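Local coordinates for lipoprotein (Streptococcus pneumoniae, PDB 3CX3) that binds zinc at the cleft between its two lobes and, as a surface lipoprotein related to ABC-transporter solute receptors, probably serves in zinc uptake, at residues A[118-123]-A[257-262]; A[21-26]-A[130-135]; A[227-232]-A[251-256]. All blocks are in the same frame, centred on the assembly; numbering follows the deposited sequence.

Contact 1. Residues A[118-123]-A[257-262]; sequences DPHTWL and PLESDP. With ZN (zinc ion), chain E.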
ATOM      1  N   ASP A 118      -9.960   6.823  -1.202  1.00 39.31           N
ATOM      2  CA  ASP A 118      -8.539   6.549  -1.322  1.00 35.76           C
ATOM      3  C   ASP A 118      -8.145   5.397  -0.398  1.00 34.61           C
ATOM      4  O   ASP A 118      -8.233   5.517   0.822  1.00 34.46           O
ATOM      5  CB  ASP A 118      -7.693   7.807  -1.056  1.00 34.82           C
ATOM      6  CG  ASP A 118      -6.194   7.566  -1.272  1.00 33.68           C
ATOM      7  OD1 ASP A 118      -5.777   6.416  -1.429  1.00 29.68           O
ATOM      8  OD2 ASP A 118      -5.405   8.518  -1.282  1.00 34.81           O
ATOM      9  N   PRO A 119      -7.679   4.281  -0.986  1.00 33.56           N
ATOM     10  CA  PRO A 119      -7.333   3.076  -0.239  1.00 32.74           C
ATOM     11  C   PRO A 119      -5.940   3.053   0.391  1.00 31.90           C
ATOM     12  O   PRO A 119      -5.607   2.084   1.089  1.00 31.37           O
ATOM     13  CB  PRO A 119      -7.382   1.990  -1.324  1.00 33.56           C
ATOM     14  CG  PRO A 119      -6.971   2.694  -2.598  1.00 33.12           C
ATOM     15  CD  PRO A 119      -7.496   4.104  -2.448  1.00 33.21           C
ATOM     16  N   HIS A 120      -5.147   4.102   0.151  1.00 31.05           N
ATOM     17  CA  HIS A 120      -3.668   4.019   0.175  1.00 29.56           C
ATOM     18  C   HIS A 120      -3.081   4.226   1.550  1.00 29.80           C
ATOM     19  O   HIS A 120      -1.937   4.666   1.738  1.00 29.36           O
ATOM     20  CB  HIS A 120      -3.076   5.043  -0.749  1.00 28.76           C
ATOM     21  CG  HIS A 120      -3.007   4.613  -2.167  1.00 26.25           C
ATOM     22  ND1 HIS A 120      -3.904   5.061  -3.114  1.00 22.22           N
ATOM     23  CD2 HIS A 120      -2.109   3.824  -2.826  1.00 25.15           C
ATOM     24  CE1 HIS A 120      -3.567   4.556  -4.297  1.00 26.18           C
ATOM     25  NE2 HIS A 120      -2.484   3.798  -4.149  1.00 22.82           N
ATOM     26  N   THR A 121      -3.899   3.865   2.503  1.00 30.37           N
ATOM     27  CA  THR A 121      -3.571   3.822   3.893  1.00 31.67           C
ATOM     28  C   THR A 121      -2.142   3.346   4.208  1.00 33.24           C
ATOM     29  O   THR A 121      -1.350   4.102   4.764  1.00 34.12           O
ATOM     30  CB  THR A 121      -4.673   3.007   4.525  1.00 31.56           C
ATOM     31  OG1 THR A 121      -5.591   3.896   5.195  1.00 29.85           O
ATOM     32  CG2 THR A 121      -4.147   1.924   5.399  1.00 31.60           C
ATOM     33  N   TRP A 122      -1.796   2.130   3.785  1.00 33.51           N
ATOM     34  CA  TRP A 122      -0.628   1.425   4.275  1.00 33.55           C
ATOM     35  C   TRP A 122       0.662   2.244   4.361  1.00 34.70           C
ATOM     36  O   TRP A 122       1.599   1.836   5.047  1.00 35.75           O
ATOM     37  CB  TRP A 122      -0.417   0.148   3.455  1.00 33.75           C
ATOM     38  CG  TRP A 122      -0.169   0.357   1.980  1.00 30.19           C
ATOM     39  CD1 TRP A 122       1.029   0.502   1.383  1.00 28.02           C
ATOM     40  CD2 TRP A 122      -1.153   0.402   0.925  1.00 27.43           C
ATOM     41  NE1 TRP A 122       0.882   0.655   0.020  1.00 27.97           N
ATOM     42  CE2 TRP A 122      -0.448   0.587  -0.292  1.00 26.56           C
ATOM     43  CE3 TRP A 122      -2.554   0.303   0.892  1.00 26.12           C
ATOM     44  CZ2 TRP A 122      -1.096   0.678  -1.539  1.00 25.99           C
ATOM     45  CZ3 TRP A 122      -3.209   0.396  -0.349  1.00 25.91           C
ATOM     46  CH2 TRP A 122      -2.474   0.578  -1.548  1.00 27.03           C
ATOM     47  N   LEU A 123       0.679   3.402   3.696  1.00 35.35           N
ATOM     48  CA  LEU A 123       1.854   4.280   3.552  1.00 35.04           C
ATOM     49  C   LEU A 123       1.980   5.275   4.676  1.00 35.88           C
ATOM     50  O   LEU A 123       2.948   6.029   4.770  1.00 35.53           O
ATOM     51  CB  LEU A 123       1.775   5.045   2.235  1.00 34.59           C
ATOM     52  CG  LEU A 123       2.084   4.208   0.987  1.00 34.44           C
ATOM     53  CD1 LEU A 123       1.905   5.072  -0.267  1.00 33.11           C
ATOM     54  CD2 LEU A 123       3.499   3.556   1.048  1.00 30.27           C
ATOM     55  N   PRO A 257       5.359   3.082  -3.838  1.00 37.27           N
ATOM     56  CA  PRO A 257       4.089   3.072  -3.120  1.00 36.74           C
ATOM     57  C   PRO A 257       3.803   1.673  -2.534  1.00 37.41           C
ATOM     58  O   PRO A 257       2.712   1.448  -1.962  1.00 37.29           O
ATOM     59  CB  PRO A 257       3.079   3.438  -4.203  1.00 36.34           C
ATOM     60  CG  PRO A 257       3.651   2.975  -5.495  1.00 36.22           C
ATOM     61  CD  PRO A 257       5.181   2.864  -5.296  1.00 37.33           C
ATOM     62  N   LEU A 258       4.783   0.768  -2.677  1.00 36.70           N
ATOM     63  CA  LEU A 258       4.755  -0.605  -2.158  1.00 37.90           C
ATOM     64  C   LEU A 258       3.645  -1.511  -2.686  1.00 39.94           C
ATOM     65  O   LEU A 258       3.287  -2.503  -2.073  1.00 39.87           O
ATOM     66  CB  LEU A 258       4.810  -0.632  -0.632  1.00 36.82           C
ATOM     67  CG  LEU A 258       5.867   0.257   0.028  1.00 36.48           C
ATOM     68  CD1 LEU A 258       5.578   0.406   1.529  1.00 38.60           C
ATOM     69  CD2 LEU A 258       7.298  -0.216  -0.200  1.00 31.09           C
ATOM     70  N   GLU A 259       3.134  -1.180  -3.855  1.00 43.40           N
ATOM     71  CA  GLU A 259       2.115  -1.980  -4.502  1.00 46.53           C
ATOM     72  C   GLU A 259       2.679  -3.260  -5.126  1.00 49.59           C
ATOM     73  O   GLU A 259       2.042  -4.316  -5.071  1.00 49.49           O
ATOM     74  CB  GLU A 259       1.383  -1.125  -5.522  1.00 46.08           C
ATOM     75  CG  GLU A 259       0.380  -0.168  -4.898  1.00 44.80           C
ATOM     76  CD  GLU A 259       0.035   0.953  -5.827  1.00 43.07           C
ATOM     77  OE1 GLU A 259       0.018   0.716  -7.049  1.00 42.23           O
ATOM     78  OE2 GLU A 259      -0.187   2.079  -5.341  1.00 42.44           O
ATOM     79  N   SER A 260       3.860  -3.148  -5.735  1.00 53.36           N
ATOM     80  CA  SER A 260       4.694  -4.305  -6.048  1.00 56.71           C
ATOM     81  C   SER A 260       5.585  -4.557  -4.841  1.00 59.10           C
ATOM     82  O   SER A 260       5.700  -3.711  -3.940  1.00 59.32           O
ATOM     83  CB  SER A 260       5.580  -4.016  -7.259  1.00 56.60           C
ATOM     84  OG  SER A 260       4.807  -3.671  -8.398  1.00 58.23           O
ATOM     85  N   ASP A 261       6.216  -5.719  -4.810  1.00 62.29           N
ATOM     86  CA  ASP A 261       7.243  -5.965  -3.815  1.00 65.71           C
ATOM     87  C   ASP A 261       8.615  -5.835  -4.448  1.00 67.18           C
ATOM     88  O   ASP A 261       8.833  -6.333  -5.553  1.00 66.93           O
ATOM     89  CB  ASP A 261       7.068  -7.313  -3.122  1.00 65.90           C
ATOM     90  CG  ASP A 261       6.945  -8.451  -4.086  1.00 67.86           C
ATOM     91  OD1 ASP A 261       6.032  -8.408  -4.947  1.00 69.89           O
ATOM     92  OD2 ASP A 261       7.753  -9.399  -3.968  1.00 69.66           O
ATOM     93  N   PRO A 262       9.535  -5.137  -3.756  1.00 69.13           N
ATOM     94  CA  PRO A 262      10.884  -4.822  -4.254  1.00 71.36           C
ATOM     95  C   PRO A 262      11.838  -6.013  -4.150  1.00 74.26           C
ATOM     96  O   PRO A 262      13.055  -5.865  -4.326  1.00 74.81           O
ATOM     97  CB  PRO A 262      11.346  -3.710  -3.295  1.00 71.24           C
ATOM     98  CG  PRO A 262      10.113  -3.336  -2.455  1.00 69.79           C
ATOM     99  CD  PRO A 262       9.304  -4.567  -2.417  1.00 68.91           C
TER
HETATM  100 ZN    ZN E 314      -2.019   2.877  -5.907  1.00 36.87          ZN
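His120 and Glu259 meet through the zinc ion that both bind, the imidazole by NE2 at 2.0 Å from the metal and the carboxylate by OE2 at 2.1 Å. The Glu259 oxygen comes in at the edge of the imidazole, near its plane, and the two flat groups are turned 41° apart, each directing one donor atom at the metal. His44 and His184, from elsewhere in the chain, complete the site with two more ring nitrogens.

Behind this shell, the other ring nitrogen of His120 is held by Asp118: His120 ND1 donates to Asp118 OD1 at 2.9 Å. The acceptor lies in the ring plane, but the bond is bent (141° at the hydrogen) and meets the syn side of the carboxylate 27° out of its plane. The same oxygen accepts from the backbone N of His120, closing an Asx turn, and the two donors reach it from opposite faces of the carboxylate. On the glutamate side the indole of Trp122 is hydrogen-bonded to the backbone of 257-262. Trp122 NE1 donates to Pro257 O at 2.8 Å in a nearly straight bond, with the acceptor at the indole edge, in plane. Trp122 CZ2 lies 3.8 Å from Glu259 CG, and His120 CA sits over one indole face. Leu123 CD2 packs on Leu258 CD1 at 3.8 Å, an apolar flank to the polar bond.

The Asp118 bond, with zinc on NE2, is consistent with the proton on ND1 and probably makes the imidazole a stronger ligand. Three histidine nitrogens and one carboxylate oxygen hold the zinc.

Contact 2. Residues A[21-26]-A[130-135]; sequences YAMVKE and EEAQII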
ATOM      1  N   TYR A  21       0.859  -9.222   2.069  1.00 42.19           N
ATOM      2  CA  TYR A  21       1.843 -10.289   2.169  1.00 43.65           C
ATOM      3  C   TYR A  21       2.702 -10.094   3.402  1.00 43.97           C
ATOM      4  O   TYR A  21       2.756 -10.964   4.276  1.00 43.60           O
ATOM      5  CB  TYR A  21       2.730 -10.298   0.923  1.00 43.68           C
ATOM      6  CG  TYR A  21       3.730 -11.429   0.880  1.00 46.43           C
ATOM      7  CD1 TYR A  21       3.308 -12.760   0.910  1.00 47.93           C
ATOM      8  CD2 TYR A  21       5.106 -11.167   0.798  1.00 48.46           C
ATOM      9  CE1 TYR A  21       4.219 -13.802   0.874  1.00 48.63           C
ATOM     10  CE2 TYR A  21       6.028 -12.203   0.758  1.00 49.89           C
ATOM     11  CZ  TYR A  21       5.576 -13.521   0.792  1.00 50.62           C
ATOM     12  OH  TYR A  21       6.482 -14.557   0.741  1.00 51.01           O
ATOM     13  N   ALA A  22       3.322  -8.915   3.458  1.00 44.62           N
ATOM     14  CA  ALA A  22       4.349  -8.568   4.410  1.00 45.87           C
ATOM     15  C   ALA A  22       3.818  -8.414   5.809  1.00 47.20           C
ATOM     16  O   ALA A  22       4.525  -8.660   6.774  1.00 47.44           O
ATOM     17  CB  ALA A  22       5.009  -7.292   3.984  1.00 45.68           C
HETATM   18  N   MSE A  23       2.577  -7.980   5.915  1.00 48.73           N
HETATM   19  CA  MSE A  23       1.986  -7.676   7.192  1.00 50.71           C
HETATM   20  C   MSE A  23       1.367  -8.919   7.832  1.00 51.47           C
HETATM   21  O   MSE A  23       1.281  -9.005   9.053  1.00 51.40           O
HETATM   22  CB  MSE A  23       0.934  -6.598   7.001  1.00 51.41           C
HETATM   23  CG  MSE A  23       1.065  -5.468   7.946  1.00 54.51           C
HETATM   24 SE   MSE A  23       0.151  -3.853   7.340  1.00 62.66          SE
HETATM   25  CE  MSE A  23       0.254  -2.943   9.002  1.00 59.26           C
ATOM     26  N   VAL A  24       0.921  -9.874   7.019  1.00 52.75           N
ATOM     27  CA  VAL A  24       0.434 -11.143   7.567  1.00 54.12           C
ATOM     28  C   VAL A  24       1.631 -11.973   8.018  1.00 55.08           C
ATOM     29  O   VAL A  24       1.620 -12.560   9.107  1.00 55.39           O
ATOM     30  CB  VAL A  24      -0.415 -11.950   6.570  1.00 53.96           C
ATOM     31  CG1 VAL A  24      -1.080 -13.100   7.285  1.00 54.24           C
ATOM     32  CG2 VAL A  24      -1.468 -11.086   5.944  1.00 54.04           C
ATOM     33  N   LYS A  25       2.664 -11.987   7.180  1.00 56.16           N
ATOM     34  CA  LYS A  25       3.932 -12.642   7.469  1.00 57.11           C
ATOM     35  C   LYS A  25       4.626 -12.101   8.720  1.00 57.55           C
ATOM     36  O   LYS A  25       5.234 -12.853   9.482  1.00 57.34           O
ATOM     37  CB  LYS A  25       4.866 -12.544   6.257  1.00 57.51           C
ATOM     38  CG  LYS A  25       4.837 -13.762   5.347  1.00 58.61           C
ATOM     39  CD  LYS A  25       6.085 -13.845   4.476  1.00 61.38           C
ATOM     40  CE  LYS A  25       6.409 -15.297   4.101  1.00 62.33           C
ATOM     41  NZ  LYS A  25       7.127 -16.044   5.183  1.00 62.07           N
ATOM     42  N   GLU A  26       4.543 -10.795   8.931  1.00 58.49           N
ATOM     43  CA  GLU A  26       5.089 -10.198  10.148  1.00 59.10           C
ATOM     44  C   GLU A  26       4.254 -10.553  11.372  1.00 59.25           C
ATOM     45  O   GLU A  26       4.804 -10.702  12.465  1.00 59.49           O
ATOM     46  CB  GLU A  26       5.257  -8.687  10.005  1.00 59.07           C
ATOM     47  CG  GLU A  26       6.713  -8.266  10.004  1.00 60.58           C
ATOM     48  CD  GLU A  26       7.085  -7.356   8.848  1.00 61.85           C
ATOM     49  OE1 GLU A  26       7.361  -6.166   9.096  1.00 61.28           O
ATOM     50  OE2 GLU A  26       7.126  -7.836   7.693  1.00 62.79           O
ATOM     51  N   GLU A 130      -2.384   0.239  12.551  1.00 46.61           N
ATOM     52  CA  GLU A 130      -3.758  -0.195  12.830  1.00 46.64           C
ATOM     53  C   GLU A 130      -4.225  -1.406  12.010  1.00 46.08           C
ATOM     54  O   GLU A 130      -5.069  -2.190  12.478  1.00 46.20           O
ATOM     55  CB  GLU A 130      -4.796   0.944  12.805  1.00 46.65           C
ATOM     56  CG  GLU A 130      -4.511   2.163  11.958  1.00 47.09           C
ATOM     57  CD  GLU A 130      -5.178   3.427  12.554  1.00 48.51           C
ATOM     58  OE1 GLU A 130      -4.443   4.330  13.047  1.00 45.99           O
ATOM     59  OE2 GLU A 130      -6.437   3.485  12.556  1.00 46.72           O
ATOM     60  N   GLU A 131      -3.648  -1.572  10.820  1.00 44.78           N
ATOM     61  CA  GLU A 131      -4.059  -2.635   9.918  1.00 43.65           C
ATOM     62  C   GLU A 131      -3.420  -3.951  10.301  1.00 42.91           C
ATOM     63  O   GLU A 131      -4.019  -5.010  10.096  1.00 42.52           O
ATOM     64  CB  GLU A 131      -3.732  -2.280   8.469  1.00 43.54           C
ATOM     65  CG  GLU A 131      -4.619  -3.013   7.494  1.00 44.13           C
ATOM     66  CD  GLU A 131      -4.284  -2.722   6.064  1.00 47.13           C
ATOM     67  OE1 GLU A 131      -3.809  -1.605   5.772  1.00 48.74           O
ATOM     68  OE2 GLU A 131      -4.501  -3.610   5.217  1.00 48.52           O
ATOM     69  N   ALA A 132      -2.206  -3.869  10.852  1.00 42.79           N
ATOM     70  CA  ALA A 132      -1.505  -4.993  11.500  1.00 42.33           C
ATOM     71  C   ALA A 132      -2.333  -5.604  12.623  1.00 42.47           C
ATOM     72  O   ALA A 132      -2.479  -6.824  12.696  1.00 41.88           O
ATOM     73  CB  ALA A 132      -0.184  -4.513  12.055  1.00 42.31           C
ATOM     74  N   GLN A 133      -2.855  -4.733  13.494  1.00 42.62           N
ATOM     75  CA  GLN A 133      -3.770  -5.101  14.590  1.00 42.97           C
ATOM     76  C   GLN A 133      -4.992  -5.887  14.119  1.00 42.11           C
ATOM     77  O   GLN A 133      -5.207  -7.030  14.544  1.00 41.67           O
ATOM     78  CB  GLN A 133      -4.253  -3.844  15.332  1.00 43.17           C
ATOM     79  CG  GLN A 133      -3.552  -3.559  16.624  1.00 44.99           C
ATOM     80  CD  GLN A 133      -4.191  -4.285  17.791  1.00 47.08           C
ATOM     81  OE1 GLN A 133      -4.044  -5.493  17.925  1.00 45.99           O
ATOM     82  NE2 GLN A 133      -4.918  -3.546  18.636  1.00 47.23           N
ATOM     83  N   ILE A 134      -5.789  -5.261  13.252  1.00 41.21           N
ATOM     84  CA  ILE A 134      -6.966  -5.907  12.669  1.00 40.18           C
ATOM     85  C   ILE A 134      -6.588  -7.300  12.198  1.00 39.97           C
ATOM     86  O   ILE A 134      -7.307  -8.262  12.449  1.00 40.46           O
ATOM     87  CB  ILE A 134      -7.558  -5.122  11.479  1.00 39.47           C
ATOM     88  CG1 ILE A 134      -7.861  -3.673  11.885  1.00 39.23           C
ATOM     89  CG2 ILE A 134      -8.810  -5.834  10.977  1.00 39.28           C
ATOM     90  CD1 ILE A 134      -8.248  -2.715  10.743  1.00 36.77           C
ATOM     91  N   ILE A 135      -5.445  -7.400  11.533  1.00 39.90           N
ATOM     92  CA  ILE A 135      -4.980  -8.672  10.999  1.00 40.23           C
ATOM     93  C   ILE A 135      -4.835  -9.678  12.129  1.00 40.45           C
ATOM     94  O   ILE A 135      -5.429 -10.769  12.078  1.00 40.13           O
ATOM     95  CB  ILE A 135      -3.670  -8.512  10.176  1.00 39.97           C
ATOM     96  CG1 ILE A 135      -3.980  -7.838   8.830  1.00 39.34           C
ATOM     97  CG2 ILE A 135      -2.964  -9.855  10.002  1.00 41.17           C
ATOM     98  CD1 ILE A 135      -2.774  -7.545   7.944  1.00 36.27           C
TER
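The selenomethionine Met23 reaches across from helix 21-26 to helix 130-135, its chain extended beyond CG, and ends with its methyl against the backbone of the second helix. Met23 CE lies 3.5 Å from Ala132 CB and also comes close to the main chain where Glu131 joins Ala132. Met23 CE also lies 4.1 Å from Glu131 CB, so the tip meets two successive residues near their backbone and not the ends of long side chains. The small methyl of Ala132 is consistent with so close an approach of the long side chain to the helix surface.

Ile135, one turn further along, points the other way across the interface. With CG1 anti to its own carbonyl carbon (chi1 -73°) and CD1 extended beyond it, the terminal methyl is carried to the base of Met23, where Ile135 CD1 stands 3.9 Å from Met23 CB. In a looser contact, Ile135 CD1 approaches Val24 CG2 at 4.3 Å. Met23 and Ile135 thus interlock tip to base.

The axes of 21-26 and 130-135 approach to 9.7 Å and cross at -58°. Phe157 of helix 147-173 touches both Met23 and Ala132, joining a third helix to the pair. Glu131 takes part through its CB and its backbone; its OE2 is hydrogen-bonded to His65 ND1, so the polar end of this buried side chain has its partner outside the two segments.

No hydrogen bond links the two segments. Their cohesion is therefore apolar and buried, resting on the fit of methyl and methylene groups between helices 18-28 and 125-142.

Contact 3. Residues A[227-232]-A[251-256]; sequences VKTIFT and GLKTLN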
ATOM      1  N   VAL A 227       8.896  22.752  -8.101  1.00 47.95           N
ATOM      2  CA  VAL A 227       9.191  21.343  -7.789  1.00 49.51           C
ATOM      3  C   VAL A 227      10.257  20.848  -8.748  1.00 48.51           C
ATOM      4  O   VAL A 227      10.262  21.226  -9.923  1.00 49.23           O
ATOM      5  CB  VAL A 227       7.920  20.430  -7.871  1.00 50.29           C
ATOM      6  CG1 VAL A 227       8.281  18.961  -7.653  1.00 50.54           C
ATOM      7  CG2 VAL A 227       6.842  20.885  -6.863  1.00 50.70           C
ATOM      8  N   LYS A 228      11.135  19.989  -8.246  1.00 48.30           N
ATOM      9  CA  LYS A 228      12.437  19.759  -8.854  1.00 48.13           C
ATOM     10  C   LYS A 228      12.570  18.328  -9.328  1.00 48.63           C
ATOM     11  O   LYS A 228      13.279  18.043 -10.290  1.00 47.81           O
ATOM     12  CB  LYS A 228      13.531  20.050  -7.827  1.00 48.62           C
ATOM     13  CG  LYS A 228      13.619  21.517  -7.383  1.00 50.14           C
ATOM     14  CD  LYS A 228      14.664  21.713  -6.261  1.00 54.06           C
ATOM     15  CE  LYS A 228      15.193  23.183  -6.224  1.00 55.91           C
ATOM     16  NZ  LYS A 228      16.059  23.431  -4.992  1.00 56.00           N
ATOM     17  N   THR A 229      11.873  17.431  -8.639  1.00 50.74           N
ATOM     18  CA  THR A 229      11.916  16.013  -8.922  1.00 54.35           C
ATOM     19  C   THR A 229      10.482  15.534  -9.080  1.00 55.16           C
ATOM     20  O   THR A 229       9.641  15.800  -8.230  1.00 55.52           O
ATOM     21  CB  THR A 229      12.621  15.245  -7.759  1.00 54.67           C
ATOM     22  OG1 THR A 229      13.985  15.681  -7.644  1.00 56.10           O
ATOM     23  CG2 THR A 229      12.593  13.749  -7.978  1.00 55.51           C
ATOM     24  N   ILE A 230      10.197  14.863 -10.187  1.00 55.59           N
ATOM     25  CA  ILE A 230       8.982  14.081 -10.268  1.00 55.33           C
ATOM     26  C   ILE A 230       9.370  12.676  -9.804  1.00 54.86           C
ATOM     27  O   ILE A 230      10.420  12.154 -10.196  1.00 54.69           O
ATOM     28  CB  ILE A 230       8.316  14.122 -11.677  1.00 55.64           C
ATOM     29  CG1 ILE A 230       9.342  13.936 -12.793  1.00 55.80           C
ATOM     30  CG2 ILE A 230       7.579  15.455 -11.890  1.00 55.13           C
ATOM     31  CD1 ILE A 230       8.732  13.885 -14.179  1.00 56.63           C
ATOM     32  N   PHE A 231       8.568  12.101  -8.915  1.00 53.89           N
ATOM     33  CA  PHE A 231       8.849  10.774  -8.389  1.00 53.54           C
ATOM     34  C   PHE A 231       8.113   9.679  -9.178  1.00 54.26           C
ATOM     35  O   PHE A 231       6.900   9.511  -9.044  1.00 53.82           O
ATOM     36  CB  PHE A 231       8.486  10.686  -6.903  1.00 53.43           C
ATOM     37  CG  PHE A 231       9.379  11.485  -5.996  1.00 52.34           C
ATOM     38  CD1 PHE A 231      10.681  11.060  -5.715  1.00 52.60           C
ATOM     39  CD2 PHE A 231       8.910  12.655  -5.391  1.00 51.85           C
ATOM     40  CE1 PHE A 231      11.514  11.800  -4.846  1.00 52.02           C
ATOM     41  CE2 PHE A 231       9.731  13.413  -4.526  1.00 51.49           C
ATOM     42  CZ  PHE A 231      11.032  12.975  -4.248  1.00 51.92           C
ATOM     43  N   THR A 232       8.853   8.938 -10.002  1.00 55.61           N
ATOM     44  CA  THR A 232       8.285   7.801 -10.712  1.00 57.31           C
ATOM     45  C   THR A 232       8.434   6.538  -9.898  1.00 58.06           C
ATOM     46  O   THR A 232       8.989   6.562  -8.807  1.00 57.60           O
ATOM     47  CB  THR A 232       8.948   7.566 -12.084  1.00 57.40           C
ATOM     48  OG1 THR A 232      10.375   7.624 -11.958  1.00 58.67           O
ATOM     49  CG2 THR A 232       8.479   8.591 -13.085  1.00 57.76           C
ATOM     50  N   GLY A 251      14.375  16.809 -13.628  1.00 83.34           N
ATOM     51  CA  GLY A 251      14.508  15.972 -12.427  1.00 79.68           C
ATOM     52  C   GLY A 251      13.574  14.789 -12.228  1.00 77.24           C
ATOM     53  O   GLY A 251      12.369  14.969 -12.066  1.00 77.10           O
ATOM     54  N   LEU A 252      14.149  13.582 -12.200  1.00 74.69           N
ATOM     55  CA  LEU A 252      13.406  12.322 -11.999  1.00 72.05           C
ATOM     56  C   LEU A 252      14.001  11.401 -10.926  1.00 70.45           C
ATOM     57  O   LEU A 252      15.162  11.003 -11.012  1.00 70.32           O
ATOM     58  CB  LEU A 252      13.309  11.533 -13.311  1.00 72.11           C
ATOM     59  CG  LEU A 252      11.952  11.339 -13.998  1.00 71.50           C
ATOM     60  CD1 LEU A 252      12.109  10.470 -15.230  1.00 70.61           C
ATOM     61  CD2 LEU A 252      10.964  10.714 -13.047  1.00 70.98           C
ATOM     62  N   LYS A 253      13.191  11.061  -9.925  1.00 68.15           N
ATOM     63  CA  LYS A 253      13.545  10.043  -8.925  1.00 65.67           C
ATOM     64  C   LYS A 253      12.374   9.114  -8.640  1.00 62.10           C
ATOM     65  O   LYS A 253      11.225   9.519  -8.713  1.00 61.38           O
ATOM     66  CB  LYS A 253      14.053  10.662  -7.620  1.00 66.62           C
ATOM     67  CG  LYS A 253      15.486  11.124  -7.709  1.00 70.20           C
ATOM     68  CD  LYS A 253      16.190  11.028  -6.368  1.00 77.08           C
ATOM     69  CE  LYS A 253      15.789  12.167  -5.445  1.00 80.35           C
ATOM     70  NZ  LYS A 253      16.832  12.439  -4.403  1.00 81.28           N
ATOM     71  N   THR A 254      12.694   7.866  -8.322  1.00 58.06           N
ATOM     72  CA  THR A 254      11.689   6.839  -8.102  1.00 54.06           C
ATOM     73  C   THR A 254      11.339   6.687  -6.631  1.00 50.76           C
ATOM     74  O   THR A 254      12.224   6.670  -5.786  1.00 50.02           O
ATOM     75  CB  THR A 254      12.107   5.480  -8.721  1.00 54.06           C
ATOM     76  OG1 THR A 254      11.443   4.406  -8.040  1.00 53.69           O
ATOM     77  CG2 THR A 254      13.587   5.280  -8.615  1.00 54.19           C
ATOM     78  N   LEU A 255      10.036   6.567  -6.357  1.00 47.25           N
ATOM     79  CA  LEU A 255       9.483   6.507  -5.003  1.00 43.57           C
ATOM     80  C   LEU A 255       8.460   5.355  -4.961  1.00 42.23           C
ATOM     81  O   LEU A 255       7.490   5.381  -5.725  1.00 42.44           O
ATOM     82  CB  LEU A 255       8.770   7.826  -4.741  1.00 43.05           C
ATOM     83  CG  LEU A 255       8.766   8.727  -3.494  1.00 41.36           C
ATOM     84  CD1 LEU A 255       7.346   9.146  -3.304  1.00 37.67           C
ATOM     85  CD2 LEU A 255       9.347   8.124  -2.198  1.00 39.03           C
ATOM     86  N   ASN A 256       8.658   4.366  -4.083  1.00 40.21           N
ATOM     87  CA  ASN A 256       7.812   3.152  -4.036  1.00 39.34           C
ATOM     88  C   ASN A 256       6.518   3.279  -3.190  1.00 38.30           C
ATOM     89  O   ASN A 256       6.571   3.528  -1.972  1.00 37.46           O
ATOM     90  CB  ASN A 256       8.603   1.958  -3.506  1.00 39.80           C
ATOM     91  CG  ASN A 256       8.348   0.666  -4.279  1.00 42.07           C
ATOM     92  OD1 ASN A 256       9.303  -0.052  -4.634  1.00 44.92           O
ATOM     93  ND2 ASN A 256       7.084   0.337  -4.507  1.00 42.77           N
TER
HETATM   94  O   HOH W   1       6.489   7.123  -7.376  1.00 38.12           O
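Ile230 and Leu252 pair as parallel strand neighbours, and around them the contact is tight. Ile230 N donates to Gly251 O at 2.9 Å and Lys253 N returns a bond to Ile230 O at 3.0 Å, both nearly straight, so that Ile230 is held by its N-H and its C=O. At Gly251, where phi is positive (87°), the backbones also meet in a CA-H...O contact, Gly251 CA lying 3.2 Å from Lys228 O. Leu252 CD2 fills the angle between neighbouring side chains, 3.6 Å from Ile230 CG1 and 3.3 Å from Thr232 CG2. On the other face of the sheet, Leu255 lays its CG over the Phe231 ring in a CH-pi contact, 4.1 Å from the centroid. Thr229 CG2 also lies over a face of this ring, near its rim, and meets Lys253 CB at 3.4 Å.

The outer side is looser. Lys253 packs by its CB beside Phe231, while its chain, bent at chi3 (-77°), carries the ammonium away from the partner strand. Lys228 likewise leads its end away, and Thr254 is exposed.

The two strands belong to a beta-alpha-beta unit whose helix 239-245 packs on Ile230, Thr232 and Leu252. Helix 268-281 lies against Phe231 and Leu255 on the opposite face. Strand 180-182 flanks 230-232 on its inner side, and 252-254 ends the four-stranded parallel sheet.

Overall arrangement
Contact 1 lies at the middle of the chain, its centre about 2 Å from the chain centre, and contacts 2 and 3 lie on opposite sides of it with centres about 29 Å apart. Contact 2 is centred about 13 Å from contact 1 and touches it where Thr121 CG2 meets Glu131 OE1 at 3.6 Å. Contact 3 is about 17 Å from contact 1, centre to centre; residues 251-256 run directly into 257-262, so the edge strand of its sheet leads to zinc ligand Glu259. In sequence, contact 3 is nested within the loop closed by contact 1, whereas contacts 1 and 2 cross. With His44 and His184, loops of both lobes hold the zinc.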